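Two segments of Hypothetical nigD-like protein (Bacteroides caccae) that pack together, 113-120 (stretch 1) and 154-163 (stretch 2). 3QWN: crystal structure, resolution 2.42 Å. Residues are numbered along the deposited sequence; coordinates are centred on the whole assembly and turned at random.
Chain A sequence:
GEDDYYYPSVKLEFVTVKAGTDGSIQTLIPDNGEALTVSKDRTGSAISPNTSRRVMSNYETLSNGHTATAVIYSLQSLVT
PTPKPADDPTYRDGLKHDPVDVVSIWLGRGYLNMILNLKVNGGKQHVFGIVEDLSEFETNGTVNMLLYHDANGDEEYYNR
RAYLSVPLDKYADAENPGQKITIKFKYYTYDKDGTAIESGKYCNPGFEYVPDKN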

# COMPACT_ATOMS: atom_id res chain seq x y z
N ASN A 113 -4.09 -1.85 2.34
CA ASN A 113 -2.96 -1.07 2.86
C ASN A 113 -2.18 -1.83 3.91
O ASN A 113 -2.74 -2.63 4.65
N MSE A 114 -0.89 -1.60 3.94
CA MSE A 114 -0.04 -2.25 4.91
C MSE A 114 1.19 -1.46 5.16
O MSE A 114 1.73 -0.80 4.25
N ILE A 115 1.64 -1.54 6.42
CA ILE A 115 2.88 -0.99 6.94
C ILE A 115 3.75 -2.20 7.24
O ILE A 115 3.35 -3.07 8.02
N LEU A 116 4.91 -2.26 6.60
CA LEU A 116 5.85 -3.35 6.82
C LEU A 116 7.05 -2.87 7.59
O LEU A 116 7.40 -1.69 7.52
N ASN A 117 7.70 -3.78 8.31
CA ASN A 117 8.98 -3.49 8.94
C ASN A 117 10.00 -4.38 8.27
O ASN A 117 9.81 -5.60 8.14
N LEU A 118 11.07 -3.74 7.81
CA LEU A 118 12.20 -4.31 7.09
C LEU A 118 13.47 -4.07 7.86
O LEU A 118 13.58 -3.07 8.58
N LYS A 119 14.45 -4.92 7.64
CA LYS A 119 15.80 -4.75 8.14
C LYS A 119 16.61 -4.51 6.86
O LYS A 119 16.62 -5.35 5.96
N VAL A 120 17.13 -3.28 6.73
CA VAL A 120 17.86 -2.79 5.56
C VAL A 120 19.28 -2.33 5.92
O VAL A 120 19.71 -2.40 7.08
N ASP A 154 20.63 -6.72 0.05
CA ASP A 154 20.80 -5.70 1.09
C ASP A 154 20.91 -6.38 2.46
O ASP A 154 20.15 -7.30 2.74
N GLU A 155 21.89 -5.94 3.28
CA GLU A 155 22.13 -6.50 4.62
C GLU A 155 20.97 -6.15 5.56
O GLU A 155 20.30 -5.16 5.35
N GLU A 156 20.72 -6.98 6.56
CA GLU A 156 19.62 -6.79 7.50
C GLU A 156 20.15 -6.12 8.76
O GLU A 156 20.31 -6.77 9.79
N TYR A 157 20.44 -4.80 8.66
CA TYR A 157 21.05 -4.05 9.74
C TYR A 157 20.10 -3.14 10.53
O TYR A 157 20.18 -3.10 11.76
N TYR A 158 19.32 -2.31 9.83
CA TYR A 158 18.49 -1.26 10.45
C TYR A 158 17.02 -1.39 10.11
O TYR A 158 16.68 -1.70 8.98
N ASN A 159 16.16 -1.12 11.07
CA ASN A 159 14.73 -1.19 10.88
C ASN A 159 14.26 -0.01 10.06
O ASN A 159 14.72 1.12 10.25
N ARG A 160 13.41 -0.28 9.10
CA ARG A 160 12.84 0.71 8.20
C ARG A 160 11.46 0.24 7.82
O ARG A 160 11.24 -0.94 7.57
N ARG A 161 10.51 1.16 7.81
CA ARG A 161 9.15 0.88 7.40
C ARG A 161 9.00 1.05 5.92
O ARG A 161 9.67 1.89 5.31
N ALA A 162 8.12 0.23 5.34
CA ALA A 162 7.73 0.28 3.94
C ALA A 162 6.22 0.36 3.91
O ALA A 162 5.55 -0.17 4.79
N TYR A 163 5.69 1.07 2.93
CA TYR A 163 4.27 1.31 2.81
C TYR A 163 3.76 0.81 1.48
O TYR A 163 4.28 1.22 0.45

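The two strands run antiparallel, and alternation along them sorts the side chains: Ile115, Asn117, Lys119, Asn159, Arg161 and Tyr163 occupy one face, Leu116, Leu118, Val120, Tyr158, Arg160 and Ala162 the other. Paired backbone hydrogen bonds join Leu116 to Ala162, Leu118 to Arg160 and Val120 to Tyr158, so paired residues share a face, and contacts form both across and diagonally.

On the leucine face, Ala162 CB is contacted by two leucines. Leu116, in the m, t rotamer, brings its CB to 4.3 Å from Ala162 CB. Leu118 has chi1 at -89° and chi2 in p, a conformation that carries CD1 back along the sheet to 3.7 Å from Ala162 CB. Val120, with chi1 m, has the largest area covered by the other stretch. Its CG1 lies over one face of the Arg160 guanidinium, while its CG2 is 3.8 Å from Arg160 NE; the arginine, t at chi1 and off-well at chi2, thus lays a flat, charged group against an aliphatic one. Val120 CB also approaches Asp154 OD2, at 3.5 Å.

The opposite face is more polar. Asn117 takes chi1 t, with which the end of the side chain comes nearer to the partner strand, and Asn159 takes m; Asn117 ND2 donates to Asn159 OD1 at 3.0 Å, a diagonal link between residues that are not register partners. Lys119 bends at chi1 (m) and at an off-well chi2 of -96°, then runs straight through chi3 and chi4, both t, placing CE 3.3 Å from Asn159 OD1. Farther along, Ile115 (m, t) sets CG2 3.6 Å from Arg161 CD, on the aliphatic part of an extended arginine, and CG1 3.9 Å from Tyr163 CD1.

At the start of the loop that precedes the second strand, one water donates to Lys119 O at 2.8 Å and Asp154 O at 2.9 Å, bridging two backbone carbonyls that cannot bond each other.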

# COMPACT_ATOMS: atom_id res chain seq x y z
CB ASN A 113 -3.43 0.27 3.44
CG ASN A 113 -4.47 0.91 2.59
OD1 ASN A 113 -4.17 1.44 1.57
ND2 ASN A 113 -5.72 0.69 2.89
CB MSE A 114 0.32 -3.72 4.55
CG MSE A 114 1.29 -3.90 3.40
SE MSE A 114 1.30 -5.79 2.79
CE MSE A 114 -0.47 -5.81 1.96
CB ILE A 115 2.67 -0.09 8.16
CG1 ILE A 115 1.69 1.06 7.85
CG2 ILE A 115 4.02 0.42 8.65
CD1 ILE A 115 1.31 1.93 9.08
CB LEU A 116 6.32 -3.95 5.48
CG LEU A 116 5.26 -4.41 4.47
CD1 LEU A 116 5.92 -4.89 3.19
CD2 LEU A 116 4.34 -5.50 5.06
CB ASN A 117 9.02 -3.62 10.47
CG ASN A 117 10.31 -3.06 11.01
OD1 ASN A 117 10.54 -1.83 11.01
ND2 ASN A 117 11.24 -3.95 11.34
CB LEU A 118 12.34 -3.54 5.75
CG LEU A 118 11.60 -4.03 4.54
CD1 LEU A 118 10.11 -3.79 4.67
CD2 LEU A 118 12.09 -3.29 3.34
CB LYS A 119 16.28 -5.93 9.02
CG LYS A 119 15.82 -5.85 10.48
CD LYS A 119 16.88 -5.23 11.41
CE LYS A 119 16.69 -5.57 12.88
NZ LYS A 119 17.75 -4.95 13.72
CB VAL A 120 17.07 -1.62 4.88
CG1 VAL A 120 15.65 -2.04 4.52
CG2 VAL A 120 17.08 -0.36 5.75
CB ASP A 154 19.63 -4.70 1.09
CG ASP A 154 19.93 -3.38 1.77
OD1 ASP A 154 21.12 -3.03 1.89
OD2 ASP A 154 18.97 -2.68 2.14
CB GLU A 155 23.48 -6.01 5.19
CG GLU A 155 24.71 -6.43 4.40
CD GLU A 155 25.06 -5.62 3.16
OE1 GLU A 155 24.42 -4.57 2.91
OE2 GLU A 155 25.98 -6.04 2.42
CB GLU A 156 18.95 -8.14 7.79
CG GLU A 156 18.32 -8.74 6.55
CD GLU A 156 17.69 -10.10 6.68
OE1 GLU A 156 18.03 -10.84 7.63
OE2 GLU A 156 16.88 -10.46 5.79
CB TYR A 157 22.21 -3.18 9.20
CG TYR A 157 23.44 -3.87 8.68
CD1 TYR A 157 23.65 -5.24 8.90
CD2 TYR A 157 24.43 -3.16 8.01
CE1 TYR A 157 24.83 -5.87 8.47
CE2 TYR A 157 25.60 -3.78 7.56
CZ TYR A 157 25.80 -5.13 7.78
OH TYR A 157 26.97 -5.70 7.32
CB TYR A 158 18.96 0.16 10.02
CG TYR A 158 20.46 0.31 9.91
CD1 TYR A 158 21.28 0.21 11.03
CD2 TYR A 158 21.07 0.55 8.68
CE1 TYR A 158 22.66 0.34 10.94
CE2 TYR A 158 22.46 0.67 8.57
CZ TYR A 158 23.25 0.58 9.70
OH TYR A 158 24.62 0.68 9.60
CB ASN A 159 13.98 -1.24 12.23
CG ASN A 159 14.23 -2.52 13.00
OD1 ASN A 159 14.04 -3.64 12.50
ND2 ASN A 159 14.64 -2.38 14.24
CB ARG A 160 13.71 0.89 6.94
CG ARG A 160 13.49 2.20 6.15
CD ARG A 160 13.38 1.94 4.64
NE ARG A 160 14.68 1.94 3.96
CZ ARG A 160 14.92 1.38 2.77
NH1 ARG A 160 13.95 0.76 2.10
NH2 ARG A 160 16.15 1.43 2.25
CB ARG A 161 8.16 1.81 8.09
CG ARG A 161 7.89 1.42 9.53
CD ARG A 161 6.79 2.23 10.14
NE ARG A 161 6.47 1.73 11.47
CZ ARG A 161 5.39 2.07 12.15
NH1 ARG A 161 4.50 2.92 11.64
NH2 ARG A 161 5.17 1.55 13.35
CB ALA A 162 8.25 -0.90 3.17
CB TYR A 163 3.99 2.82 2.99
CG TYR A 163 4.56 3.36 4.28
CD1 TYR A 163 3.86 3.25 5.48
CD2 TYR A 163 5.82 3.98 4.31
CE1 TYR A 163 4.39 3.75 6.68
CE2 TYR A 163 6.35 4.47 5.51
CZ TYR A 163 5.63 4.39 6.68
OH TYR A 163 6.16 4.91 7.84
O HOH W 1 17.53 -6.25 3.47